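Local coordinates for protein L-iditol 2-dehydrogenase (Clostridium scindens, PDB 4OH1) that probably catalyses the NAD+-dependent oxidation of L-iditol and related polyols, as a zinc-containing member of the alcohol dehydrogenase family, at residues A[154-159]-A[303-308]; A[100-105]-A[298-303]. All blocks are in the same frame, centred on the assembly; numbering follows the deposited sequence.

Contact 1: A[154-159]-A[303-308]; sequences ALVEPL and WQFPKS. With ZN (zinc ion), chain B.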
ATOM      1  N   ALA A 154      -7.387 -30.393   2.372  1.00 31.05           N
ATOM      2  CA  ALA A 154      -7.567 -30.562   0.951  1.00 34.12           C
ATOM      3  C   ALA A 154      -8.069 -29.259   0.288  1.00 34.46           C
ATOM      4  O   ALA A 154      -7.958 -29.082  -0.916  1.00 32.68           O
ATOM      5  CB  ALA A 154      -8.567 -31.651   0.690  1.00 33.88           C
ATOM      6  N   LEU A 155      -8.687 -28.383   1.066  1.00 35.23           N
ATOM      7  CA  LEU A 155      -9.190 -27.115   0.508  1.00 33.11           C
ATOM      8  C   LEU A 155      -8.189 -26.009   0.591  1.00 31.29           C
ATOM      9  O   LEU A 155      -8.563 -24.883   0.319  1.00 33.08           O
ATOM     10  CB  LEU A 155     -10.510 -26.675   1.157  1.00 31.87           C
ATOM     11  CG  LEU A 155     -11.664 -27.341   0.402  1.00 36.18           C
ATOM     12  CD1 LEU A 155     -11.547 -28.871   0.293  1.00 36.09           C
ATOM     13  CD2 LEU A 155     -12.894 -27.001   1.175  1.00 40.11           C
ATOM     14  N   VAL A 156      -6.929 -26.289   0.925  1.00 29.89           N
ATOM     15  CA  VAL A 156      -5.925 -25.235   0.949  1.00 27.57           C
ATOM     16  C   VAL A 156      -5.794 -24.459  -0.330  1.00 30.10           C
ATOM     17  O   VAL A 156      -5.632 -23.189  -0.290  1.00 31.59           O
ATOM     18  CB  VAL A 156      -4.543 -25.723   1.417  1.00 30.60           C
ATOM     19  CG1 VAL A 156      -3.462 -24.719   1.121  1.00 31.89           C
ATOM     20  CG2 VAL A 156      -4.553 -25.975   2.921  1.00 34.14           C
ATOM     21  N   GLU A 157      -5.856 -25.127  -1.472  1.00 31.81           N
ATOM     22  CA  GLU A 157      -5.584 -24.420  -2.731  1.00 32.33           C
ATOM     23  C   GLU A 157      -6.752 -23.497  -3.077  1.00 32.95           C
ATOM     24  O   GLU A 157      -6.540 -22.353  -3.449  1.00 28.51           O
ATOM     25  CB  GLU A 157      -5.258 -25.356  -3.902  1.00 32.99           C
ATOM     26  CG  GLU A 157      -4.911 -24.617  -5.254  1.00 32.49           C
ATOM     27  CD  GLU A 157      -6.137 -24.195  -6.034  1.00 36.34           C
ATOM     28  OE1 GLU A 157      -7.206 -24.797  -5.793  1.00 34.89           O
ATOM     29  OE2 GLU A 157      -6.084 -23.224  -6.834  1.00 35.22           O
ATOM     30  N   PRO A 158      -7.977 -23.978  -2.991  1.00 31.13           N
ATOM     31  CA  PRO A 158      -9.017 -23.006  -3.300  1.00 35.35           C
ATOM     32  C   PRO A 158      -9.082 -21.834  -2.299  1.00 35.07           C
ATOM     33  O   PRO A 158      -9.391 -20.720  -2.712  1.00 33.47           O
ATOM     34  CB  PRO A 158     -10.295 -23.817  -3.306  1.00 35.75           C
ATOM     35  CG  PRO A 158      -9.985 -25.066  -2.683  1.00 34.30           C
ATOM     36  CD  PRO A 158      -8.519 -25.316  -2.896  1.00 34.77           C
ATOM     37  N   LEU A 159      -8.745 -22.070  -1.032  1.00 35.17           N
ATOM     38  CA  LEU A 159      -8.609 -20.962  -0.061  1.00 31.16           C
ATOM     39  C   LEU A 159      -7.578 -19.952  -0.509  1.00 32.31           C
ATOM     40  O   LEU A 159      -7.802 -18.754  -0.332  1.00 32.02           O
ATOM     41  CB  LEU A 159      -8.336 -21.450   1.336  1.00 30.48           C
ATOM     42  CG  LEU A 159      -8.501 -20.452   2.477  1.00 31.25           C
ATOM     43  CD1 LEU A 159     -10.011 -19.987   2.611  1.00 32.23           C
ATOM     44  CD2 LEU A 159      -8.082 -21.103   3.734  1.00 32.30           C
ATOM     45  N   TRP A 303       2.390 -16.836  -3.537  1.00 38.93           N
ATOM     46  CA  TRP A 303       2.845 -16.838  -2.161  1.00 37.64           C
ATOM     47  C   TRP A 303       1.743 -16.977  -1.122  1.00 32.39           C
ATOM     48  O   TRP A 303       1.887 -16.465  -0.049  1.00 35.71           O
ATOM     49  CB  TRP A 303       3.602 -15.550  -1.857  1.00 39.90           C
ATOM     50  CG  TRP A 303       4.633 -15.215  -2.920  1.00 42.53           C
ATOM     51  CD1 TRP A 303       4.711 -14.055  -3.615  1.00 46.43           C
ATOM     52  CD2 TRP A 303       5.735 -16.037  -3.385  1.00 42.62           C
ATOM     53  NE1 TRP A 303       5.775 -14.101  -4.492  1.00 48.20           N
ATOM     54  CE2 TRP A 303       6.429 -15.295  -4.352  1.00 44.14           C
ATOM     55  CE3 TRP A 303       6.200 -17.319  -3.072  1.00 44.28           C
ATOM     56  CZ2 TRP A 303       7.543 -15.797  -5.027  1.00 45.96           C
ATOM     57  CZ3 TRP A 303       7.302 -17.826  -3.769  1.00 45.44           C
ATOM     58  CH2 TRP A 303       7.953 -17.061  -4.717  1.00 44.31           C
ATOM     59  N   GLN A 304       0.660 -17.665  -1.435  1.00 30.17           N
ATOM     60  CA  GLN A 304      -0.453 -17.737  -0.523  1.00 29.44           C
ATOM     61  C   GLN A 304      -0.540 -19.009   0.291  1.00 31.03           C
ATOM     62  O   GLN A 304      -1.398 -19.115   1.199  1.00 27.79           O
ATOM     63  CB  GLN A 304      -1.770 -17.573  -1.289  1.00 28.17           C
ATOM     64  CG  GLN A 304      -1.929 -16.270  -2.039  1.00 34.68           C
ATOM     65  CD  GLN A 304      -2.247 -15.087  -1.129  1.00 35.33           C
ATOM     66  OE1 GLN A 304      -1.962 -15.089   0.040  1.00 43.05           O
ATOM     67  NE2 GLN A 304      -2.787 -14.089  -1.682  1.00 39.45           N
ATOM     68  N   PHE A 305       0.275 -19.989  -0.033  1.00 32.31           N
ATOM     69  CA  PHE A 305       0.088 -21.321   0.569  1.00 29.44           C
ATOM     70  C   PHE A 305       0.309 -21.363   2.086  1.00 28.03           C
ATOM     71  O   PHE A 305      -0.535 -21.867   2.827  1.00 27.27           O
ATOM     72  CB  PHE A 305       0.885 -22.372  -0.224  1.00 31.16           C
ATOM     73  CG  PHE A 305       0.044 -23.062  -1.332  1.00 33.75           C
ATOM     74  CD1 PHE A 305      -0.222 -22.428  -2.555  1.00 36.81           C
ATOM     75  CD2 PHE A 305      -0.491 -24.310  -1.132  1.00 35.21           C
ATOM     76  CE1 PHE A 305      -1.010 -23.051  -3.535  1.00 34.11           C
ATOM     77  CE2 PHE A 305      -1.280 -24.924  -2.113  1.00 36.74           C
ATOM     78  CZ  PHE A 305      -1.531 -24.288  -3.299  1.00 33.03           C
ATOM     79  N   PRO A 306       1.403 -20.779   2.586  1.00 27.72           N
ATOM     80  CA  PRO A 306       1.621 -20.802   4.041  1.00 28.95           C
ATOM     81  C   PRO A 306       0.481 -20.091   4.794  1.00 31.46           C
ATOM     82  O   PRO A 306      -0.079 -20.651   5.777  1.00 27.97           O
ATOM     83  CB  PRO A 306       2.985 -20.111   4.201  1.00 29.26           C
ATOM     84  CG  PRO A 306       3.661 -20.413   2.880  1.00 30.27           C
ATOM     85  CD  PRO A 306       2.583 -20.251   1.878  1.00 28.38           C
ATOM     86  N   LYS A 307       0.089 -18.933   4.263  1.00 29.82           N
ATOM     87  CA  LYS A 307      -1.060 -18.141   4.773  1.00 29.14           C
ATOM     88  C   LYS A 307      -2.349 -18.941   4.852  1.00 25.61           C
ATOM     89  O   LYS A 307      -3.063 -19.041   5.882  1.00 27.67           O
ATOM     90  CB  LYS A 307      -1.203 -16.895   3.899  1.00 31.14           C
ATOM     91  CG  LYS A 307      -2.281 -15.932   4.362  1.00 32.98           C
ATOM     92  CD  LYS A 307      -2.590 -14.894   3.363  1.00 31.88           C
ATOM     93  CE  LYS A 307      -1.430 -13.977   3.123  1.00 31.50           C
ATOM     94  NZ  LYS A 307      -1.680 -13.239   1.895  1.00 31.87           N
ATOM     95  N   SER A 308      -2.642 -19.565   3.758  1.00 25.85           N
ATOM     96  CA  SER A 308      -3.824 -20.383   3.678  1.00 28.41           C
ATOM     97  C   SER A 308      -3.811 -21.517   4.661  1.00 28.39           C
ATOM     98  O   SER A 308      -4.823 -21.845   5.333  1.00 29.95           O
ATOM     99  CB  SER A 308      -3.937 -20.900   2.244  1.00 30.90           C
ATOM    100  OG  SER A 308      -5.054 -21.741   2.114  1.00 30.22           O
TER
HETATM  101 ZN    ZN B 401      -8.814 -25.085  -7.109  0.75 49.76          ZN
HETATM  102  O   HOH W   1      -7.855 -23.421  -8.528  1.00 47.20           O
HETATM  103  O   HOH W   2     -10.093 -23.093  -6.775  1.00 38.82           O

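Contact 2: A[100-105]-A[298-303]; sequences ANYAKY and MIQGAW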
ATOM      1  N   ALA A 100      -0.084 -29.863  -1.496  1.00 30.32           N
ATOM      2  CA  ALA A 100       0.732 -29.572  -2.676  1.00 32.37           C
ATOM      3  C   ALA A 100       0.147 -28.416  -3.480  1.00 34.01           C
ATOM      4  O   ALA A 100      -1.075 -28.267  -3.566  1.00 32.04           O
ATOM      5  CB  ALA A 100       0.790 -30.805  -3.557  1.00 34.61           C
ATOM      6  N   ASN A 101       1.038 -27.616  -4.045  1.00 33.59           N
ATOM      7  CA  ASN A 101       0.708 -26.596  -5.000  1.00 35.49           C
ATOM      8  C   ASN A 101       0.955 -27.152  -6.408  1.00 36.16           C
ATOM      9  O   ASN A 101       2.068 -27.462  -6.732  1.00 35.17           O
ATOM     10  CB  ASN A 101       1.585 -25.377  -4.726  1.00 34.44           C
ATOM     11  CG  ASN A 101       1.341 -24.241  -5.685  1.00 36.79           C
ATOM     12  OD1 ASN A 101       0.436 -24.271  -6.513  1.00 37.86           O
ATOM     13  ND2 ASN A 101       2.147 -23.204  -5.563  1.00 38.82           N
ATOM     14  N   TYR A 102      -0.084 -27.254  -7.235  1.00 33.52           N
ATOM     15  CA  TYR A 102       0.005 -27.826  -8.553  1.00 35.64           C
ATOM     16  C   TYR A 102       0.992 -27.052  -9.403  1.00 36.51           C
ATOM     17  O   TYR A 102       1.550 -27.600 -10.357  1.00 37.42           O
ATOM     18  CB  TYR A 102      -1.392 -27.839  -9.250  1.00 39.44           C
ATOM     19  CG  TYR A 102      -1.946 -26.432  -9.519  1.00 40.71           C
ATOM     20  CD1 TYR A 102      -2.684 -25.753  -8.554  1.00 43.22           C
ATOM     21  CD2 TYR A 102      -1.668 -25.772 -10.681  1.00 43.42           C
ATOM     22  CE1 TYR A 102      -3.159 -24.458  -8.773  1.00 46.52           C
ATOM     23  CE2 TYR A 102      -2.125 -24.474 -10.911  1.00 46.49           C
ATOM     24  CZ  TYR A 102      -2.874 -23.828  -9.956  1.00 48.43           C
ATOM     25  OH  TYR A 102      -3.302 -22.528 -10.159  1.00 53.43           O
ATOM     26  N   ALA A 103       1.184 -25.769  -9.113  1.00 36.49           N
ATOM     27  CA  ALA A 103       1.932 -24.893 -10.033  1.00 40.18           C
ATOM     28  C   ALA A 103       3.430 -24.982  -9.743  1.00 41.02           C
ATOM     29  O   ALA A 103       3.829 -24.869  -8.607  1.00 39.30           O
ATOM     30  CB  ALA A 103       1.449 -23.439  -9.884  1.00 42.92           C
ATOM     31  N   LYS A 104       4.237 -25.193 -10.782  1.00 43.44           N
ATOM     32  CA  LYS A 104       5.688 -25.235 -10.684  1.00 43.21           C
ATOM     33  C   LYS A 104       6.305 -23.995 -11.332  1.00 45.03           C
ATOM     34  O   LYS A 104       6.285 -23.836 -12.556  1.00 42.76           O
ATOM     35  CB  LYS A 104       6.222 -26.483 -11.375  1.00 45.06           C
ATOM     36  CG  LYS A 104       7.767 -26.642 -11.329  1.00 47.53           C
ATOM     37  CD  LYS A 104       8.268 -26.622  -9.926  1.00 47.83           C
ATOM     38  CE  LYS A 104       9.690 -27.045  -9.805  1.00 49.30           C
ATOM     39  NZ  LYS A 104      10.554 -26.094 -10.506  1.00 54.93           N
ATOM     40  N   TYR A 105       6.903 -23.146 -10.501  1.00 41.07           N
ATOM     41  CA  TYR A 105       7.554 -21.942 -10.994  1.00 44.15           C
ATOM     42  C   TYR A 105       8.996 -22.261 -11.449  1.00 45.52           C
ATOM     43  O   TYR A 105       9.661 -23.079 -10.833  1.00 46.61           O
ATOM     44  CB  TYR A 105       7.573 -20.903  -9.867  1.00 44.29           C
ATOM     45  CG  TYR A 105       6.232 -20.789  -9.188  1.00 42.72           C
ATOM     46  CD1 TYR A 105       5.075 -20.558  -9.941  1.00 43.52           C
ATOM     47  CD2 TYR A 105       6.104 -20.933  -7.813  1.00 42.35           C
ATOM     48  CE1 TYR A 105       3.818 -20.475  -9.342  1.00 46.87           C
ATOM     49  CE2 TYR A 105       4.837 -20.839  -7.186  1.00 41.55           C
ATOM     50  CZ  TYR A 105       3.702 -20.600  -7.969  1.00 43.70           C
ATOM     51  OH  TYR A 105       2.443 -20.489  -7.421  1.00 41.90           O
HETATM   52  N   MSE A 298      -7.685 -11.426 -11.539  1.00 49.40           N
HETATM   53  CA  MSE A 298      -7.023 -12.286 -10.547  1.00 50.84           C
HETATM   54  C   MSE A 298      -6.633 -13.631 -11.228  1.00 53.93           C
HETATM   55  O   MSE A 298      -7.517 -14.425 -11.609  1.00 51.43           O
HETATM   56  CB  MSE A 298      -7.982 -12.523  -9.366  1.00 57.39           C
HETATM   57  CG  MSE A 298      -7.315 -12.519  -7.966  1.00 59.29           C
HETATM   58 SE   MSE A 298      -6.029 -13.952  -7.864  0.75 82.59          SE
HETATM   59  CE  MSE A 298      -7.362 -15.423  -7.733  1.00 69.52           C
ATOM     60  N   ILE A 299      -5.327 -13.872 -11.403  1.00 54.74           N
ATOM     61  CA  ILE A 299      -4.857 -15.221 -11.821  1.00 59.53           C
ATOM     62  C   ILE A 299      -3.926 -15.955 -10.820  1.00 57.69           C
ATOM     63  O   ILE A 299      -2.787 -15.538 -10.535  1.00 50.31           O
ATOM     64  CB  ILE A 299      -4.207 -15.278 -13.252  1.00 61.87           C
ATOM     65  CG1 ILE A 299      -4.002 -16.787 -13.652  1.00 67.70           C
ATOM     66  CG2 ILE A 299      -2.932 -14.371 -13.321  1.00 59.62           C
ATOM     67  CD1 ILE A 299      -4.201 -17.205 -15.124  1.00 63.08           C
ATOM     68  N   GLN A 300      -4.473 -17.062 -10.315  1.00 56.00           N
ATOM     69  CA  GLN A 300      -3.789 -18.089  -9.495  1.00 59.18           C
ATOM     70  C   GLN A 300      -3.535 -17.676  -8.062  1.00 54.05           C
ATOM     71  O   GLN A 300      -3.772 -18.487  -7.173  1.00 57.47           O
ATOM     72  CB  GLN A 300      -2.474 -18.594 -10.115  1.00 57.60           C
ATOM     73  CG  GLN A 300      -2.643 -19.492 -11.315  1.00 60.37           C
ATOM     74  CD  GLN A 300      -1.320 -20.098 -11.792  1.00 62.33           C
ATOM     75  OE1 GLN A 300      -0.330 -20.172 -11.042  1.00 61.04           O
ATOM     76  NE2 GLN A 300      -1.300 -20.519 -13.047  1.00 61.62           N
ATOM     77  N   GLY A 301      -3.072 -16.449  -7.836  1.00 44.06           N
ATOM     78  CA  GLY A 301      -2.527 -16.079  -6.524  1.00 44.34           C
ATOM     79  C   GLY A 301      -1.015 -16.431  -6.492  1.00 49.00           C
ATOM     80  O   GLY A 301      -0.528 -17.272  -7.293  1.00 49.91           O
ATOM     81  N   ALA A 302      -0.273 -15.784  -5.599  1.00 42.45           N
ATOM     82  CA  ALA A 302       1.162 -15.978  -5.444  1.00 44.72           C
ATOM     83  C   ALA A 302       1.527 -15.920  -3.991  1.00 45.76           C
ATOM     84  O   ALA A 302       1.076 -14.996  -3.306  1.00 40.38           O
ATOM     85  CB  ALA A 302       1.922 -14.854  -6.124  1.00 44.62           C
ATOM     86  N   TRP A 303       2.390 -16.836  -3.537  1.00 38.93           N
ATOM     87  CA  TRP A 303       2.845 -16.838  -2.161  1.00 37.64           C
ATOM     88  C   TRP A 303       1.743 -16.977  -1.122  1.00 32.39           C
ATOM     89  O   TRP A 303       1.887 -16.465  -0.049  1.00 35.71           O
ATOM     90  CB  TRP A 303       3.602 -15.550  -1.857  1.00 39.90           C
ATOM     91  CG  TRP A 303       4.633 -15.215  -2.920  1.00 42.53           C
ATOM     92  CD1 TRP A 303       4.711 -14.055  -3.615  1.00 46.43           C
ATOM     93  CD2 TRP A 303       5.735 -16.037  -3.385  1.00 42.62           C
ATOM     94  NE1 TRP A 303       5.775 -14.101  -4.492  1.00 48.20           N
ATOM     95  CE2 TRP A 303       6.429 -15.295  -4.352  1.00 44.14           C
ATOM     96  CE3 TRP A 303       6.200 -17.319  -3.072  1.00 44.28           C
ATOM     97  CZ2 TRP A 303       7.543 -15.797  -5.027  1.00 45.96           C
ATOM     98  CZ3 TRP A 303       7.302 -17.826  -3.769  1.00 45.44           C
ATOM     99  CH2 TRP A 303       7.953 -17.061  -4.717  1.00 44.31           C
TER
HETATM  100  O   HOH W   3      -4.363 -21.435  -7.861  1.00 44.88           O
HETATM  101  O   HOH W   4       2.702 -19.191  -4.511  1.00 43.62           O
HETATM  102  O   HOH W   5       0.178 -19.716  -8.505  1.00 44.34           O

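Contact 1: A[154-159]-A[303-308]
The first turn of helix 156-168, which carries the zinc ligand E157, packs against helix 305-311 through V156, E157 and L159 on one side and F305 and S308 on the other. The backbones come close, with 6.0 Å between the CA atoms of V156 and S308, a spacing that suits a residue as small as serine. S308 OG, anti to its own backbone N (chi1 178°), reaches across and donates to V156 O at 2.9 Å, in the carbonyl plane on a lone pair. L159 CB, 3.4 Å from S308 OG, and V156 CG1 bring apolar groups against this buried hydroxyl.

V156 CG1 also lies 3.8 Å from F305 CD2. E157 both packs on F305 and binds the metal, of which H74 and E75 are further ligands. In the packing, E157 CG lies 3.9 Å from F305 CZ. The methylenes of E157 and the methyl of V156 both present carbon to the ring, which an aromatic side chain matches; F142 meets the same ring. Beyond CG the chain of E157 bends (chi2 -82°) and leads the carboxylate away to the zinc ion. Only one oxygen is in bonding range, E157 OE1 at 2.1 Å from the zinc ion, while OE2 accepts a hydrogen bond from a zinc-bound water.

Contact 2: A[100-105]-A[298-303]
Y105 OH is gripped by several groups and reaches Q300 and G301 through one water. Y105 OH donates to this water, 2.6 Å away. The water in turn donates hydrogen bonds to Q300 OE1 (2.6 Å) and to G301 O (2.8 Å). A second water donates to Y105 OH and accepts from W303 N, 2.6 Å from the water oxygen. N101 ND2 adds a weak bond to the same hydroxyl. A tyrosine suits this place because its rigid ring carries one polar atom far from the backbone, able to give and to accept.

N101 is itself set by an Asx turn: its OD1 accepts from A103 N at 3.1 Å, with the donor above the carbonyl plane. Y102 makes the closest direct touch. Y102 OH lies 3.3 Å from Q300 CG, the ring and amide planes being 62° apart, and donates to a third water that bonds in turn to Q300 O. The extended chi2 of Q300 (-173°) carries CD outward from the backbone; Q300 OE1 lies 3.9 Å from A103 CB. G301 follows with backbone angles at which a CB would press on the carbonyl O of Q300, reason enough for a glycine here.

Y102 also meets the zinc ligand H74 edge-to-face. Water-bridged contact of this kind joins the GroES-like domain to the loop after the last Rossmann strand, 294-297, across the interdomain cleft of a medium-chain dehydrogenase.

Along the chain the segments alternate, 100-105, 154-159, 298-303 and 303-308, so the two contacts interlock, and their centres lie about 9 Å apart. W303 belongs to both: the loop that leaves strand 294-297 serves contact 2 and then runs into helix 305-311, which serves contact 1. The contacts also touch directly, with F305 CE1 3.4 Å from N101 CG and E157 OE2 3.7 Å from Y102 CE1. Contact 1 is buried and joins helix 156-168 to helix 305-311, whereas contact 2 is nearer the surface and bridged by waters. Contact 2 joins the GroES-like and Rossmann parts, and contact 1 packs the helix bearing E157 beside it, consistent with a zinc site between two domains.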